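Long-range contacts in leucine-rich-repeat protein (Methanosarcina barkeri, PDB 4WNR), which binds GDP and magnesium through the Roc G-domain of its Roc-COR fragment and, as a whole protein, probably acts as a serine/threonine protein kinase: residues K37-V42 with I205-S210; K79-K84 with V92-F97; T106-L111 with F332-S337; Y283-S288 with E305-K310. One frame throughout, in Å; residues are numbered along the deposited sequence.

Contact 1: residues K37-V42 with I205-S210; sequences KPLNEV and IEWAKS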
# COMPACT_ATOMS: atom_id res chain seq x y z
N LYS A 37 -4.35 11.74 22.69
CA LYS A 37 -5.54 11.49 21.87
C LYS A 37 -5.43 10.14 21.15
O LYS A 37 -4.32 9.64 20.94
CB LYS A 37 -5.74 12.61 20.84
CG LYS A 37 -6.39 13.87 21.40
CD LYS A 37 -5.41 14.74 22.17
CE LYS A 37 -6.04 16.06 22.57
NZ LYS A 37 -5.06 16.98 23.23
N PRO A 38 -6.57 9.55 20.77
CA PRO A 38 -6.56 8.28 20.03
C PRO A 38 -6.17 8.46 18.56
O PRO A 38 -6.41 9.52 17.98
CB PRO A 38 -8.00 7.79 20.16
CG PRO A 38 -8.81 9.03 20.28
CD PRO A 38 -7.95 10.02 21.01
N LEU A 39 -5.58 7.42 17.98
CA LEU A 39 -5.10 7.47 16.60
C LEU A 39 -6.26 7.41 15.61
O LEU A 39 -6.46 8.33 14.82
CB LEU A 39 -4.10 6.33 16.33
CG LEU A 39 -3.53 6.19 14.92
CD1 LEU A 39 -2.97 7.50 14.39
CD2 LEU A 39 -2.45 5.11 14.90
N ASN A 40 -7.01 6.31 15.66
CA ASN A 40 -8.19 6.11 14.82
C ASN A 40 -7.92 6.27 13.32
O ASN A 40 -8.66 6.96 12.61
CB ASN A 40 -9.34 7.04 15.25
CG ASN A 40 -9.71 6.89 16.71
OD1 ASN A 40 -10.02 7.87 17.38
ND2 ASN A 40 -9.69 5.65 17.22
N GLU A 41 -6.85 5.63 12.85
CA GLU A 41 -6.52 5.59 11.42
C GLU A 41 -6.12 4.19 10.99
O GLU A 41 -5.42 3.49 11.72
CB GLU A 41 -5.39 6.57 11.08
CG GLU A 41 -5.87 7.87 10.43
CD GLU A 41 -4.78 8.59 9.66
OE1 GLU A 41 -3.74 7.97 9.35
OE2 GLU A 41 -4.96 9.79 9.36
N VAL A 42 -6.57 3.80 9.80
CA VAL A 42 -6.26 2.49 9.23
C VAL A 42 -6.02 2.63 7.73
O VAL A 42 -6.72 3.39 7.06
CB VAL A 42 -7.41 1.47 9.43
CG1 VAL A 42 -6.92 0.06 9.14
CG2 VAL A 42 -7.98 1.56 10.83
N ILE A 205 -5.24 2.10 20.32
CA ILE A 205 -3.95 2.71 20.66
C ILE A 205 -4.02 4.23 20.55
O ILE A 205 -4.67 4.77 19.65
CB ILE A 205 -2.80 2.15 19.78
CG1 ILE A 205 -2.59 0.66 20.08
CG2 ILE A 205 -1.51 2.93 20.01
CD1 ILE A 205 -1.60 -0.03 19.16
N GLU A 206 -3.35 4.92 21.47
CA GLU A 206 -3.39 6.38 21.56
C GLU A 206 -1.99 6.99 21.53
O GLU A 206 -1.02 6.39 22.00
CB GLU A 206 -4.15 6.83 22.81
CG GLU A 206 -3.73 6.15 24.10
CD GLU A 206 -4.51 6.63 25.31
OE1 GLU A 206 -5.65 7.11 25.15
OE2 GLU A 206 -3.98 6.52 26.44
N TRP A 207 -1.91 8.20 20.97
CA TRP A 207 -0.64 8.88 20.69
C TRP A 207 -0.50 10.18 21.47
O TRP A 207 -1.50 10.77 21.89
CB TRP A 207 -0.57 9.23 19.20
CG TRP A 207 -0.12 8.14 18.30
CD1 TRP A 207 0.00 6.81 18.59
CD2 TRP A 207 0.25 8.29 16.93
NE1 TRP A 207 0.44 6.12 17.48
CE2 TRP A 207 0.60 7.01 16.45
CE3 TRP A 207 0.33 9.38 16.05
CZ2 TRP A 207 1.02 6.79 15.14
CZ3 TRP A 207 0.75 9.16 14.75
CH2 TRP A 207 1.09 7.87 14.30
N ALA A 208 0.74 10.64 21.63
CA ALA A 208 1.01 11.98 22.15
C ALA A 208 0.76 13.02 21.06
O ALA A 208 0.69 12.68 19.88
CB ALA A 208 2.44 12.07 22.65
N LYS A 209 0.65 14.28 21.47
CA LYS A 209 0.38 15.38 20.53
C LYS A 209 1.51 15.57 19.51
O LYS A 209 1.26 15.89 18.35
CB LYS A 209 0.15 16.69 21.28
CG LYS A 209 -1.14 16.72 22.10
CD LYS A 209 -1.20 17.93 23.02
CE LYS A 209 -0.30 17.75 24.24
NZ LYS A 209 -0.41 18.90 25.18
N SER A 210 2.75 15.37 19.96
CA SER A 210 3.93 15.54 19.11
C SER A 210 3.95 14.55 17.93
O SER A 210 4.40 14.90 16.84
CB SER A 210 5.21 15.39 19.94
OG SER A 210 5.20 14.17 20.67

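Contact 2: residues K79-K84 with V92-F97; sequences KKWGFK and VNFWDF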
# COMPACT_ATOMS: atom_id res chain seq x y z
N LYS A 79 -7.46 7.27 -1.88
CA LYS A 79 -8.61 8.06 -1.45
C LYS A 79 -8.71 8.07 0.08
O LYS A 79 -8.66 7.01 0.71
CB LYS A 79 -9.91 7.52 -2.05
CG LYS A 79 -10.36 8.22 -3.33
CD LYS A 79 -9.61 7.70 -4.55
CE LYS A 79 -10.12 8.36 -5.82
NZ LYS A 79 -9.66 7.67 -7.06
N LYS A 80 -8.87 9.26 0.65
CA LYS A 80 -9.01 9.42 2.09
C LYS A 80 -10.49 9.50 2.47
O LYS A 80 -11.20 10.40 2.01
CB LYS A 80 -8.27 10.68 2.57
CG LYS A 80 -6.87 10.81 2.00
CD LYS A 80 -5.97 11.69 2.85
CE LYS A 80 -5.40 10.93 4.04
NZ LYS A 80 -4.42 11.75 4.81
N TRP A 81 -10.94 8.56 3.28
CA TRP A 81 -12.35 8.43 3.66
C TRP A 81 -12.50 8.49 5.18
O TRP A 81 -11.54 8.24 5.91
CB TRP A 81 -12.90 7.10 3.13
CG TRP A 81 -14.37 6.89 3.34
CD1 TRP A 81 -15.39 7.69 2.89
CD2 TRP A 81 -14.99 5.80 4.03
NE1 TRP A 81 -16.60 7.16 3.27
CE2 TRP A 81 -16.38 6.01 3.97
CE3 TRP A 81 -14.50 4.67 4.69
CZ2 TRP A 81 -17.30 5.12 4.55
CZ3 TRP A 81 -15.41 3.79 5.27
CH2 TRP A 81 -16.79 4.02 5.19
N GLY A 82 -13.69 8.83 5.64
CA GLY A 82 -13.98 8.87 7.08
C GLY A 82 -15.45 8.72 7.41
O GLY A 82 -16.32 9.01 6.59
N PHE A 83 -15.71 8.24 8.62
CA PHE A 83 -17.08 8.13 9.15
C PHE A 83 -17.06 8.30 10.66
O PHE A 83 -16.05 8.05 11.31
CB PHE A 83 -17.71 6.79 8.76
CG PHE A 83 -16.99 5.59 9.31
CD1 PHE A 83 -15.89 5.06 8.66
CD2 PHE A 83 -17.43 4.99 10.49
CE1 PHE A 83 -15.24 3.95 9.16
CE2 PHE A 83 -16.78 3.88 11.00
CZ PHE A 83 -15.68 3.36 10.34
N LYS A 84 -18.19 8.73 11.22
CA LYS A 84 -18.29 9.00 12.65
C LYS A 84 -19.08 7.90 13.35
O LYS A 84 -20.28 7.74 13.12
CB LYS A 84 -18.95 10.36 12.90
CG LYS A 84 -18.76 10.88 14.31
CD LYS A 84 -19.24 12.32 14.46
CE LYS A 84 -18.91 12.87 15.84
NZ LYS A 84 -19.36 14.28 16.00
N VAL A 92 -9.98 6.72 7.35
CA VAL A 92 -9.60 5.57 6.53
C VAL A 92 -8.82 6.00 5.30
O VAL A 92 -9.19 6.96 4.62
CB VAL A 92 -10.85 4.77 6.08
CG1 VAL A 92 -10.45 3.56 5.24
CG2 VAL A 92 -11.66 4.33 7.29
N ASN A 93 -7.75 5.27 5.00
CA ASN A 93 -6.93 5.51 3.82
C ASN A 93 -7.03 4.34 2.84
O ASN A 93 -6.39 3.30 3.04
CB ASN A 93 -5.47 5.74 4.22
CG ASN A 93 -5.30 6.93 5.14
OD1 ASN A 93 -5.97 7.95 4.99
ND2 ASN A 93 -4.39 6.81 6.11
N PHE A 94 -7.84 4.51 1.80
CA PHE A 94 -8.01 3.47 0.78
C PHE A 94 -6.86 3.52 -0.23
O PHE A 94 -6.60 4.57 -0.82
CB PHE A 94 -9.33 3.64 0.03
CG PHE A 94 -10.54 3.20 0.83
CD1 PHE A 94 -10.78 1.86 1.07
CD2 PHE A 94 -11.44 4.14 1.31
CE1 PHE A 94 -11.89 1.46 1.79
CE2 PHE A 94 -12.55 3.75 2.03
CZ PHE A 94 -12.78 2.40 2.27
N TRP A 95 -6.19 2.39 -0.42
CA TRP A 95 -5.13 2.25 -1.41
C TRP A 95 -5.60 1.39 -2.58
O TRP A 95 -5.97 0.22 -2.39
CB TRP A 95 -3.88 1.63 -0.78
CG TRP A 95 -3.04 2.63 -0.04
CD1 TRP A 95 -3.41 3.38 1.04
CD2 TRP A 95 -1.68 2.98 -0.32
NE1 TRP A 95 -2.37 4.18 1.45
CE2 TRP A 95 -1.29 3.95 0.63
CE3 TRP A 95 -0.75 2.57 -1.28
CZ2 TRP A 95 -0.02 4.52 0.65
CZ3 TRP A 95 0.52 3.13 -1.27
CH2 TRP A 95 0.87 4.10 -0.31
N ASP A 96 -5.60 1.97 -3.77
CA ASP A 96 -6.06 1.29 -4.98
C ASP A 96 -4.90 1.12 -5.97
O ASP A 96 -4.30 2.10 -6.42
CB ASP A 96 -7.19 2.10 -5.63
CG ASP A 96 -8.05 1.27 -6.57
OD1 ASP A 96 -8.25 0.07 -6.28
OD2 ASP A 96 -8.53 1.82 -7.58
N PHE A 97 -4.58 -0.13 -6.28
CA PHE A 97 -3.45 -0.47 -7.16
C PHE A 97 -3.93 -0.75 -8.58
O PHE A 97 -4.83 -1.58 -8.79
CB PHE A 97 -2.70 -1.68 -6.62
CG PHE A 97 -2.21 -1.50 -5.21
CD1 PHE A 97 -1.13 -0.66 -4.93
CD2 PHE A 97 -2.82 -2.16 -4.15
CE1 PHE A 97 -0.68 -0.49 -3.63
CE2 PHE A 97 -2.37 -2.00 -2.86
CZ PHE A 97 -1.30 -1.16 -2.59

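Contact 3: residues T106-L111 with F332-S337; sequences THQFFL and FELCYS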
# COMPACT_ATOMS: atom_id res chain seq x y z
N THR A 106 4.45 -4.52 -8.21
CA THR A 106 5.00 -3.39 -7.45
C THR A 106 4.09 -3.00 -6.27
O THR A 106 4.49 -2.20 -5.42
CB THR A 106 5.24 -2.16 -8.33
OG1 THR A 106 4.02 -1.76 -8.96
CG2 THR A 106 6.29 -2.45 -9.39
N HIS A 107 2.88 -3.55 -6.24
CA HIS A 107 1.97 -3.36 -5.11
C HIS A 107 2.53 -3.95 -3.81
O HIS A 107 2.17 -3.51 -2.72
CB HIS A 107 0.60 -3.97 -5.41
CG HIS A 107 0.59 -5.47 -5.42
ND1 HIS A 107 0.97 -6.20 -6.52
CD2 HIS A 107 0.24 -6.36 -4.47
CE1 HIS A 107 0.86 -7.49 -6.24
NE2 HIS A 107 0.42 -7.61 -5.00
N GLN A 108 3.41 -4.94 -3.95
CA GLN A 108 4.08 -5.58 -2.81
C GLN A 108 4.83 -4.59 -1.90
O GLN A 108 4.98 -4.85 -0.71
CB GLN A 108 5.06 -6.65 -3.30
CG GLN A 108 4.40 -7.90 -3.86
CD GLN A 108 5.42 -8.88 -4.41
OE1 GLN A 108 6.17 -8.55 -5.33
NE2 GLN A 108 5.45 -10.09 -3.86
N PHE A 109 5.28 -3.48 -2.47
CA PHE A 109 6.04 -2.48 -1.71
C PHE A 109 5.16 -1.81 -0.64
O PHE A 109 5.67 -1.35 0.39
CB PHE A 109 6.62 -1.38 -2.61
CG PHE A 109 7.32 -1.88 -3.86
CD1 PHE A 109 7.92 -3.13 -3.90
CD2 PHE A 109 7.39 -1.07 -4.98
CE1 PHE A 109 8.55 -3.57 -5.05
CE2 PHE A 109 8.03 -1.50 -6.13
CZ PHE A 109 8.61 -2.75 -6.17
N PHE A 110 3.86 -1.76 -0.89
CA PHE A 110 2.92 -1.00 -0.06
C PHE A 110 2.01 -1.87 0.80
O PHE A 110 1.17 -1.34 1.53
CB PHE A 110 2.09 -0.08 -0.96
CG PHE A 110 2.91 0.61 -2.02
CD1 PHE A 110 3.71 1.70 -1.70
CD2 PHE A 110 2.88 0.17 -3.33
CE1 PHE A 110 4.46 2.33 -2.67
CE2 PHE A 110 3.63 0.80 -4.31
CZ PHE A 110 4.43 1.88 -3.98
N LEU A 111 2.16 -3.19 0.72
CA LEU A 111 1.43 -4.10 1.60
C LEU A 111 2.10 -4.10 2.96
O LEU A 111 3.31 -4.28 3.06
CB LEU A 111 1.42 -5.53 1.03
CG LEU A 111 0.92 -5.71 -0.41
CD1 LEU A 111 0.83 -7.19 -0.73
CD2 LEU A 111 -0.43 -5.03 -0.63
N PHE A 332 11.70 -8.10 -3.28
CA PHE A 332 10.41 -8.69 -3.66
C PHE A 332 10.48 -9.54 -4.93
O PHE A 332 9.45 -9.83 -5.55
CB PHE A 332 9.37 -7.58 -3.81
CG PHE A 332 9.10 -6.83 -2.54
CD1 PHE A 332 8.26 -7.37 -1.57
CD2 PHE A 332 9.68 -5.60 -2.31
CE1 PHE A 332 8.01 -6.68 -0.40
CE2 PHE A 332 9.43 -4.90 -1.14
CZ PHE A 332 8.60 -5.44 -0.18
N GLU A 333 11.69 -9.95 -5.31
CA GLU A 333 11.92 -10.90 -6.42
C GLU A 333 11.46 -10.38 -7.79
O GLU A 333 10.95 -11.15 -8.61
CB GLU A 333 11.28 -12.25 -6.10
CG GLU A 333 11.67 -12.82 -4.74
CD GLU A 333 11.20 -14.24 -4.53
OE1 GLU A 333 11.36 -15.07 -5.46
OE2 GLU A 333 10.67 -14.54 -3.44
N LEU A 334 11.64 -9.09 -8.02
CA LEU A 334 11.51 -8.50 -9.35
C LEU A 334 12.88 -8.46 -10.04
O LEU A 334 13.01 -8.02 -11.18
CB LEU A 334 10.95 -7.08 -9.27
CG LEU A 334 9.45 -6.92 -8.99
CD1 LEU A 334 9.05 -7.54 -7.66
CD2 LEU A 334 9.06 -5.45 -9.03
N CYS A 335 13.90 -8.94 -9.33
CA CYS A 335 15.28 -8.85 -9.77
C CYS A 335 16.10 -9.96 -9.12
O CYS A 335 15.82 -10.37 -7.99
CB CYS A 335 15.85 -7.48 -9.39
SG CYS A 335 16.94 -6.76 -10.63
N TYR A 336 17.11 -10.46 -9.84
CA TYR A 336 18.00 -11.51 -9.32
C TYR A 336 19.45 -11.17 -9.63
O TYR A 336 19.78 -10.81 -10.76
CB TYR A 336 17.63 -12.86 -9.93
CG TYR A 336 16.26 -13.36 -9.52
CD1 TYR A 336 16.07 -14.08 -8.35
CD2 TYR A 336 15.14 -13.10 -10.31
CE1 TYR A 336 14.82 -14.53 -7.97
CE2 TYR A 336 13.88 -13.54 -9.95
CZ TYR A 336 13.73 -14.26 -8.78
OH TYR A 336 12.48 -14.71 -8.40
N SER A 337 20.31 -11.29 -8.63
CA SER A 337 21.72 -10.90 -8.76
C SER A 337 22.54 -11.96 -9.49
O SER A 337 22.48 -13.14 -9.16
CB SER A 337 22.33 -10.65 -7.38
OG SER A 337 21.78 -9.50 -6.77

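Contact 4: residues Y283-S288 with E305-K310; sequences YKIINS and EILEQK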
# COMPACT_ATOMS: atom_id res chain seq x y z
N TYR A 283 9.33 0.98 -13.23
CA TYR A 283 8.77 0.80 -14.58
C TYR A 283 9.73 1.29 -15.67
O TYR A 283 9.78 0.71 -16.76
CB TYR A 283 7.41 1.49 -14.74
CG TYR A 283 6.34 1.01 -13.78
CD1 TYR A 283 6.21 -0.34 -13.44
CD2 TYR A 283 5.43 1.91 -13.22
CE1 TYR A 283 5.23 -0.77 -12.57
CE2 TYR A 283 4.44 1.49 -12.35
CZ TYR A 283 4.34 0.15 -12.02
OH TYR A 283 3.36 -0.27 -11.16
N LYS A 284 10.48 2.34 -15.37
CA LYS A 284 11.52 2.83 -16.28
C LYS A 284 12.57 1.75 -16.56
O LYS A 284 13.04 1.61 -17.68
CB LYS A 284 12.20 4.08 -15.72
CG LYS A 284 11.52 5.38 -16.12
CD LYS A 284 12.14 6.58 -15.43
CE LYS A 284 11.95 7.86 -16.23
NZ LYS A 284 10.53 8.11 -16.62
N ILE A 285 12.92 0.98 -15.52
CA ILE A 285 13.86 -0.13 -15.66
C ILE A 285 13.23 -1.28 -16.44
O ILE A 285 13.83 -1.79 -17.39
CB ILE A 285 14.35 -0.63 -14.28
CG1 ILE A 285 15.16 0.47 -13.58
CG2 ILE A 285 15.19 -1.89 -14.42
CD1 ILE A 285 15.36 0.24 -12.09
N ILE A 286 12.03 -1.68 -16.05
CA ILE A 286 11.33 -2.80 -16.68
C ILE A 286 11.04 -2.53 -18.16
O ILE A 286 11.23 -3.40 -19.01
CB ILE A 286 10.01 -3.15 -15.94
CG1 ILE A 286 10.32 -3.71 -14.55
CG2 ILE A 286 9.19 -4.16 -16.73
CD1 ILE A 286 9.12 -3.77 -13.62
N ASN A 287 10.58 -1.31 -18.46
CA ASN A 287 10.26 -0.90 -19.83
C ASN A 287 11.41 -0.15 -20.53
O ASN A 287 11.17 0.62 -21.46
CB ASN A 287 9.00 -0.03 -19.85
CG ASN A 287 7.79 -0.75 -19.28
OD1 ASN A 287 7.61 -1.95 -19.49
ND2 ASN A 287 6.93 -0.01 -18.58
N SER A 288 12.64 -0.38 -20.09
CA SER A 288 13.81 0.22 -20.73
C SER A 288 14.08 -0.46 -22.07
O SER A 288 14.23 -1.68 -22.13
CB SER A 288 15.04 0.12 -19.83
OG SER A 288 16.20 0.59 -20.50
N GLU A 305 21.45 6.48 -17.72
CA GLU A 305 20.69 6.72 -18.94
C GLU A 305 19.20 6.42 -18.75
O GLU A 305 18.35 7.13 -19.28
CB GLU A 305 21.26 5.87 -20.09
CG GLU A 305 20.69 6.20 -21.47
CD GLU A 305 19.39 5.48 -21.79
OE1 GLU A 305 19.17 4.36 -21.30
OE2 GLU A 305 18.57 6.05 -22.56
N ILE A 306 18.90 5.37 -17.99
CA ILE A 306 17.52 4.93 -17.77
C ILE A 306 16.76 5.90 -16.87
O ILE A 306 15.64 6.31 -17.19
CB ILE A 306 17.47 3.51 -17.15
CG1 ILE A 306 18.10 2.49 -18.10
CG2 ILE A 306 16.03 3.10 -16.84
CD1 ILE A 306 18.44 1.16 -17.45
N LEU A 307 17.37 6.26 -15.74
CA LEU A 307 16.73 7.12 -14.75
C LEU A 307 17.01 8.62 -14.95
O LEU A 307 16.69 9.43 -14.08
CB LEU A 307 17.15 6.70 -13.33
CG LEU A 307 16.92 5.23 -12.96
CD1 LEU A 307 17.52 4.93 -11.59
CD2 LEU A 307 15.44 4.88 -12.99
N GLU A 308 17.58 8.98 -16.10
CA GLU A 308 17.82 10.39 -16.43
C GLU A 308 16.49 11.10 -16.65
O GLU A 308 15.53 10.50 -17.14
CB GLU A 308 18.69 10.53 -17.68
CG GLU A 308 19.40 11.87 -17.78
CD GLU A 308 19.78 12.24 -19.21
OE1 GLU A 308 20.07 11.33 -20.02
OE2 GLU A 308 19.78 13.46 -19.52
N GLN A 309 16.44 12.38 -16.30
CA GLN A 309 15.25 13.19 -16.51
C GLN A 309 15.13 13.58 -17.99
O GLN A 309 15.84 14.47 -18.46
CB GLN A 309 15.28 14.44 -15.63
CG GLN A 309 15.48 14.14 -14.15
CD GLN A 309 14.87 15.20 -13.25
OE1 GLN A 309 15.58 15.92 -12.56
NE2 GLN A 309 13.54 15.29 -13.27
N LYS A 310 14.24 12.90 -18.70
CA LYS A 310 14.01 13.17 -20.12
C LYS A 310 13.22 14.46 -20.31
O LYS A 310 13.76 15.47 -20.77
CB LYS A 310 13.29 12.00 -20.78

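Contact 1: residues K37-V42 with I205-S210
The indole of Trp-207 carries Leu-39 on one of its faces: CD1 of Leu-39 stands 3.9 Å from the centroid of the six-membered ring and 2° off its normal, a CH-pi contact. The other branch, Leu-39 CD2, lies 3.9 Å from Trp-207 CZ2 and also nears CE2 and NE1, so the two methyls reach from the six-membered ring to the indole nitrogen. CG of Leu-39 is anti to the backbone N (chi1 178°), which puts the branch point on the Trp-207 side. Trp-211 and Phe-252 meet the indole edge-to-face, and Phe-212 comes against it obliquely, so Leu-39 joins an aromatic cluster built mainly from COR residues.

Two backbone bonds hold the chains together. Trp-207 N donates to Lys-37 O at 2.8 Å, and Leu-39 N to Ile-205 O at 3.3 Å. Between them sits the non-hydrogen-bonded pair Pro-38 and Glu-206, CA to CA 4.0 Å, whose side chains diverge. At the outer end the Lys-37 and Lys-209 chains cross, NZ of Lys-37 lying 4.0 Å from CD of Lys-209; the two ammonium groups would probably repel each other mildly. This is a short, weakly bonded antiparallel pairing, backed by a leucine-on-indole contact, that ties the start of Roc strand 36-47 to the entry of COR helix 209-220.

Contact 2: residues K79-K84 with V92-F97
Trp-81 and Val-92 form a hydrogen-bonded antiparallel pair gripped from both ends: Trp-81 N donates to Val-92 O at 2.7 Å and Val-92 N to Trp-81 O at 2.6 Å. Two residues on, Phe-94 N donates to Lys-79 O at 2.8 Å, while the return bond from Lys-79 N to Phe-94 O is weak. Lys-80 and Asn-93 make the non-hydrogen-bonded pair between them; their side chains run side by side, CE of Lys-80 lying 3.2 Å from Asn-93 OD1. The amide ND2 of Asn-93 is bonded to Leu-256 O of the COR part.

On the other face of the hairpin Trp-81, Val-92 and Phe-94 pack together. The Trp-81 and Phe-94 side chains point the same way with planes 39° apart, and CE3 of Trp-81 meets CE2 of Phe-94 at 3.4 Å. CB of Trp-81 also comes against Phe-94 CE2, while its CG lies at the edge of the Phe-94 ring, in the ring plane. Val-92 CG2 lies 3.9 Å from Trp-81 CE3 and at the edge of the Phe-83 ring, 4.1 Å from CE1. Helices 54-62 and 186-198 cover this face. Downstream, Asp-96 OD2 bonds Thr-55 OG1, beside the magnesium site. The pairing is the antiparallel beta hairpin of a Ras-like G-domain, its second strand running into the DxxG motif that begins at Asp-96.

Contact 3: residues T106-L111 with F332-S337
Phe-332 and Leu-334, at the Schellman-capped end of COR helix 322-331, pack on Thr-106, Gln-108 and Phe-109 of Roc, just after helix 99-104, in what corresponds to the switch II region of Ras-like G-proteins. The contact is therefore part of the Roc-COR interface. One face of the Phe-332 ring lies against the backbone of the 3-10 turn, with Gln-108 C and Phe-109 N over it, and Gln-108 CB comes 3.7 Å from Phe-332 CD1. CG of Phe-332 is anti to its own carbonyl carbon (chi1 -62°), on the side of the turn. The rings of Phe-109 and Phe-332 meet obliquely, planes 50° apart, with Phe-332 CD2 at the edge of the Phe-109 ring, 3.4 Å from CD1. An alanine at Phe-332 would probably open a gap here, leaving Phe-109 without its ring partner and the 3-10 turn uncovered on that side. Leu-334 extends the apolar patch: its CD2 meets Phe-109 CZ tip to tip at 4.0 Å. The same methyl touches Thr-106 CG2 at 4.1 Å, the two side chains crossing at about a right angle, while Thr-106 OG1 is hydrogen-bonded to Tyr-283 OH.

Contact 4: residues Y283-S288 with E305-K310
Apolar packing between Ile-285 and the pair Ile-306 and Leu-307 is one part of this contact. Ile-285 CG1 lies 4.3 Å from Ile-306 CG2 and 4.5 Å from Leu-307 CD2, and that same Leu-307 methyl comes 4.3 Å from Lys-284 CB. These are loose van der Waals contacts between aliphatic groups at the ends of two helices.

Side chain against backbone is the second kind. Ile-306 CG2 rests 3.4 Å from Lys-284 O and 4.0 Å from Ile-285 N, so this methyl sits against the peptide link of the helix. CG1 of Ile-306 is anti to its carbonyl carbon (chi1 -62°), on the side where it meets Ser-288 OG at 3.6 Å. In the other direction, Lys-284 CD passes 3.9 Å from Ile-306 O. An alanine at Ile-306 would probably leave a gap beside the last turn of helix 275-286, with Ser-288 and Ile-285 losing the apolar atoms that face them.

No hydrogen bond joins the two segments; the polar ends have partners in other parts of the fold. Ser-288 OG caps Leu-291 N at the start of helix 289-292, and Lys-284 NZ makes a long, weak ion pair with Asp-314.

The contact lies inside COR, away from the nucleotide, and joins the C-terminal turn of helix 275-286 to that of the short helix 303-306. Helix 322-331 completes the core, with Ile-325 and Met-329 on Ile-285 and Tyr-322 on Leu-307, while Leu-291 of helix 289-292 also touches Ile-285.

Contact 1 spans the chain from the first Roc strand to the start of COR, and contact 2 is nested within it. Their centres are about 17 Å apart and they share one sheet, in which strands 36-47 and 88-96 are neighbours. Contact 3 crosses contact 1 in chain order, starting in Roc after contact 2 and returning from the end of helix 322-331, the last helix of this chain; it touches contact 2 through Phe-97 and Phe-110. Contact 4, wholly within COR, is nested in contact 3, about 17 Å between centres, and meets it at Thr-106 and Tyr-283. Contacts 1 and 3 thus join Roc to COR at two places about 31 Å apart.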